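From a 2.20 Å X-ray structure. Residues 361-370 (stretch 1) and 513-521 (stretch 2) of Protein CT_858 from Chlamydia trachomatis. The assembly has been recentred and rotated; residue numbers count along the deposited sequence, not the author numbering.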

# COMPACT_ATOMS: atom_id res chain seq x y z
N LEU B 361 29.44 13.35 -9.50
CA LEU B 361 29.85 12.51 -8.38
C LEU B 361 29.48 11.05 -8.63
O LEU B 361 28.31 10.74 -8.83
CB LEU B 361 29.17 13.00 -7.09
CG LEU B 361 29.41 14.45 -6.67
CD1 LEU B 361 28.57 14.79 -5.44
CD2 LEU B 361 30.89 14.67 -6.38
N GLU B 362 30.47 10.17 -8.63
CA GLU B 362 30.23 8.75 -8.84
C GLU B 362 29.34 8.22 -7.73
O GLU B 362 29.51 8.59 -6.57
CB GLU B 362 31.56 7.98 -8.83
CG GLU B 362 32.13 7.70 -10.21
CD GLU B 362 31.26 6.75 -11.01
OE1 GLU B 362 30.96 5.66 -10.51
OE2 GLU B 362 30.89 7.11 -12.15
N LEU B 363 28.39 7.36 -8.07
CA LEU B 363 27.49 6.80 -7.08
C LEU B 363 27.73 5.32 -6.86
O LEU B 363 28.09 4.60 -7.79
CB LEU B 363 26.03 6.98 -7.52
CG LEU B 363 25.45 8.40 -7.50
CD1 LEU B 363 24.20 8.48 -8.38
CD2 LEU B 363 25.12 8.76 -6.06
N PRO B 364 27.56 4.85 -5.62
CA PRO B 364 27.76 3.42 -5.36
C PRO B 364 26.57 2.69 -6.01
O PRO B 364 25.47 3.24 -6.08
CB PRO B 364 27.73 3.34 -3.83
CG PRO B 364 26.91 4.52 -3.43
CD PRO B 364 27.38 5.59 -4.36
N LYS B 365 26.80 1.47 -6.47
CA LYS B 365 25.76 0.69 -7.12
C LYS B 365 25.14 -0.29 -6.15
O LYS B 365 25.65 -0.48 -5.05
CB LYS B 365 26.34 -0.07 -8.32
CG LYS B 365 26.84 0.84 -9.43
CD LYS B 365 27.38 0.03 -10.60
CE LYS B 365 27.85 0.95 -11.73
NZ LYS B 365 28.98 1.82 -11.31
N HIS B 366 24.04 -0.92 -6.55
CA HIS B 366 23.35 -1.87 -5.68
C HIS B 366 23.21 -3.29 -6.23
O HIS B 366 22.88 -3.47 -7.40
CB HIS B 366 21.96 -1.34 -5.34
CG HIS B 366 21.95 -0.21 -4.36
ND1 HIS B 366 21.29 -0.28 -3.15
CD2 HIS B 366 22.51 1.02 -4.41
CE1 HIS B 366 21.44 0.86 -2.51
NE2 HIS B 366 22.18 1.67 -3.25
N ARG B 367 23.46 -4.29 -5.39
CA ARG B 367 23.30 -5.70 -5.77
C ARG B 367 21.86 -5.98 -5.35
O ARG B 367 21.52 -5.85 -4.17
CB ARG B 367 24.24 -6.62 -4.97
CG ARG B 367 25.73 -6.28 -4.97
CD ARG B 367 26.50 -6.93 -6.10
NE ARG B 367 26.25 -8.36 -6.24
CZ ARG B 367 26.94 -9.34 -5.65
NH1 ARG B 367 27.95 -9.05 -4.85
NH2 ARG B 367 26.61 -10.60 -5.89
N MET B 368 21.01 -6.37 -6.29
CA MET B 368 19.59 -6.58 -5.99
C MET B 368 19.06 -8.02 -6.05
O MET B 368 19.58 -8.84 -6.79
CB MET B 368 18.76 -5.71 -6.93
CG MET B 368 19.00 -4.21 -6.81
SD MET B 368 18.86 -3.37 -8.41
CE MET B 368 17.11 -3.51 -8.72
N ILE B 369 18.04 -8.31 -5.24
CA ILE B 369 17.39 -9.62 -5.30
C ILE B 369 16.18 -9.37 -6.20
O ILE B 369 15.44 -8.41 -5.99
CB ILE B 369 16.85 -10.12 -3.94
CG1 ILE B 369 17.99 -10.46 -3.00
CG2 ILE B 369 16.05 -11.41 -4.16
CD1 ILE B 369 17.64 -11.58 -1.99
N LEU B 370 15.97 -10.24 -7.18
CA LEU B 370 14.89 -10.01 -8.13
C LEU B 370 13.76 -11.03 -8.17
O LEU B 370 13.97 -12.23 -7.99
CB LEU B 370 15.48 -9.86 -9.54
CG LEU B 370 16.58 -8.82 -9.75
CD1 LEU B 370 17.19 -8.98 -11.14
CD2 LEU B 370 16.02 -7.40 -9.57
N THR B 513 15.12 -5.75 3.52
CA THR B 513 16.09 -5.08 2.66
C THR B 513 16.21 -5.78 1.31
O THR B 513 16.51 -6.97 1.25
CB THR B 513 17.45 -5.05 3.36
OG1 THR B 513 17.27 -4.48 4.66
CG2 THR B 513 18.48 -4.22 2.57
N GLY B 514 15.97 -5.02 0.24
CA GLY B 514 16.01 -5.59 -1.10
C GLY B 514 17.27 -5.43 -1.92
O GLY B 514 17.28 -5.78 -3.10
N SER B 515 18.33 -4.90 -1.31
CA SER B 515 19.58 -4.72 -2.05
C SER B 515 20.77 -4.55 -1.12
O SER B 515 20.61 -4.34 0.08
CB SER B 515 19.49 -3.50 -2.94
OG SER B 515 19.56 -2.33 -2.15
N LEU B 516 21.96 -4.65 -1.69
CA LEU B 516 23.20 -4.44 -0.95
C LEU B 516 24.01 -3.41 -1.72
O LEU B 516 24.44 -3.67 -2.84
CB LEU B 516 24.03 -5.72 -0.83
CG LEU B 516 23.78 -6.67 0.34
CD1 LEU B 516 24.81 -7.79 0.28
CD2 LEU B 516 23.87 -5.92 1.67
N ALA B 517 24.20 -2.24 -1.13
CA ALA B 517 24.98 -1.20 -1.79
C ALA B 517 26.46 -1.56 -1.73
O ALA B 517 26.92 -2.16 -0.74
CB ALA B 517 24.75 0.13 -1.11
N VAL B 518 27.18 -1.20 -2.78
CA VAL B 518 28.61 -1.44 -2.87
C VAL B 518 29.30 -0.12 -3.23
O VAL B 518 28.92 0.52 -4.20
CB VAL B 518 28.95 -2.46 -3.97
CG1 VAL B 518 30.44 -2.75 -3.95
CG2 VAL B 518 28.15 -3.74 -3.77
N ARG B 519 30.30 0.28 -2.44
CA ARG B 519 31.03 1.52 -2.71
C ARG B 519 31.96 1.31 -3.92
O ARG B 519 32.28 0.18 -4.26
CB ARG B 519 31.83 1.92 -1.47
CG ARG B 519 30.95 2.22 -0.24
CD ARG B 519 31.75 2.30 1.05
NE ARG B 519 32.71 3.40 1.07
CZ ARG B 519 33.39 3.78 2.14
NH1 ARG B 519 33.21 3.15 3.30
NH2 ARG B 519 34.24 4.80 2.08
N GLU B 520 32.38 2.40 -4.56
CA GLU B 520 33.26 2.32 -5.73
C GLU B 520 34.37 1.29 -5.61
O GLU B 520 34.63 0.55 -6.56
CB GLU B 520 33.92 3.68 -6.01
CG GLU B 520 33.00 4.74 -6.57
CD GLU B 520 33.77 5.98 -7.02
OE1 GLU B 520 34.52 5.87 -8.02
OE2 GLU B 520 33.62 7.04 -6.38
N HIS B 521 35.02 1.23 -4.46
CA HIS B 521 36.11 0.30 -4.25
C HIS B 521 35.74 -1.11 -3.78
O HIS B 521 36.63 -1.90 -3.47
CB HIS B 521 37.14 0.93 -3.31
CG HIS B 521 37.78 2.16 -3.88
ND1 HIS B 521 37.91 3.33 -3.17
CD2 HIS B 521 38.30 2.40 -5.11
CE1 HIS B 521 38.47 4.25 -3.94
NE2 HIS B 521 38.72 3.71 -5.12
O HOH W 1 31.08 6.90 -5.15
O HOH W 2 29.77 0.42 -6.79
O HOH W 3 15.27 -5.78 -4.98

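What joins two segments so far apart in sequence? Strands 365-368 and 515-518 pair antiparallel, and their backbones carry most of the polar work. Arg367 N donates to Leu516 O and Leu516 N to Arg367 O, both at 2.8 Å, while Val518 N reaches Lys365 O at 2.8 Å. The ladder loosens at its ends: the bonds from Lys365 N to Val518 O (3.2 Å) and from Ile369 N to Gly514 O (3.4 Å) are weak, and a water bridges each site, one joining Lys365 N to Val518 O, the other Ile369 O to Gly514 O. The stretches bury 570 Å² between them; His366, Met368, Ser515 and Ala517 are all buried, whereas Lys365, Arg367 and Val518 on the other face are partly exposed.

How does His366 use the face it shares with Ala517, Met368 and Ser515? Its chi1 of -74° (m) and chi2 of -121° set the ring across the neighbouring strand, so that edge and face both find partners. At the edge, His366 ND1 lies 2.9 Å from Ser515 OG in a nearly straight hydrogen bond; the p rotamer of Ser515 (chi1 73°) brings its hydroxyl to that nitrogen. Over one face sits Ala517, whose CB is 3.8 Å from the His366 ring centroid in a CH-pi contact. The small Ala517 methyl fits over the ring where His366 CA and Ala517 CA are 4.3 Å apart. Met368 begins beside Ser515, with Met368 CG 4.0 Å from Ser515 CB, but its end leads away; the other stretch covers only 14 Å² of it.

What do the long side chains do on the face of Lys365, Arg367, Leu516 and Val518? Arg367 folds through three successive m torsions, chi1 to chi3. Its aliphatic part stays against the other strand, with Arg367 CG 3.7 Å from Val518 CG2 and Arg367 CB 4.2 Å from Leu516 CB, while the guanidinium leads away to hydrogen bonds elsewhere in the structure. Branched Val518, in its t rotamer, supplies a compact apolar surface for these methylenes. Lys365 is extended through chi2 and chi3, both t, and carries its amine away from the contact.

How does the contact continue beyond the paired strands? Pro364 packs its CB 3.1 Å from Val518 O and 3.9 Å from Arg519 CA, a close fit for a ring with no backbone NH to satisfy. Glu520 sets off sideways, but its chain, extended at chi2 (t), brings its end nearer, to Glu362. The two acids do not pair: Glu362 OE1 and Glu520 OE1 are 4.3 Å apart, an approach of like charges. Instead, a water donates to Glu362 O at 2.7 Å and to Glu520 OE2 at 2.8 Å.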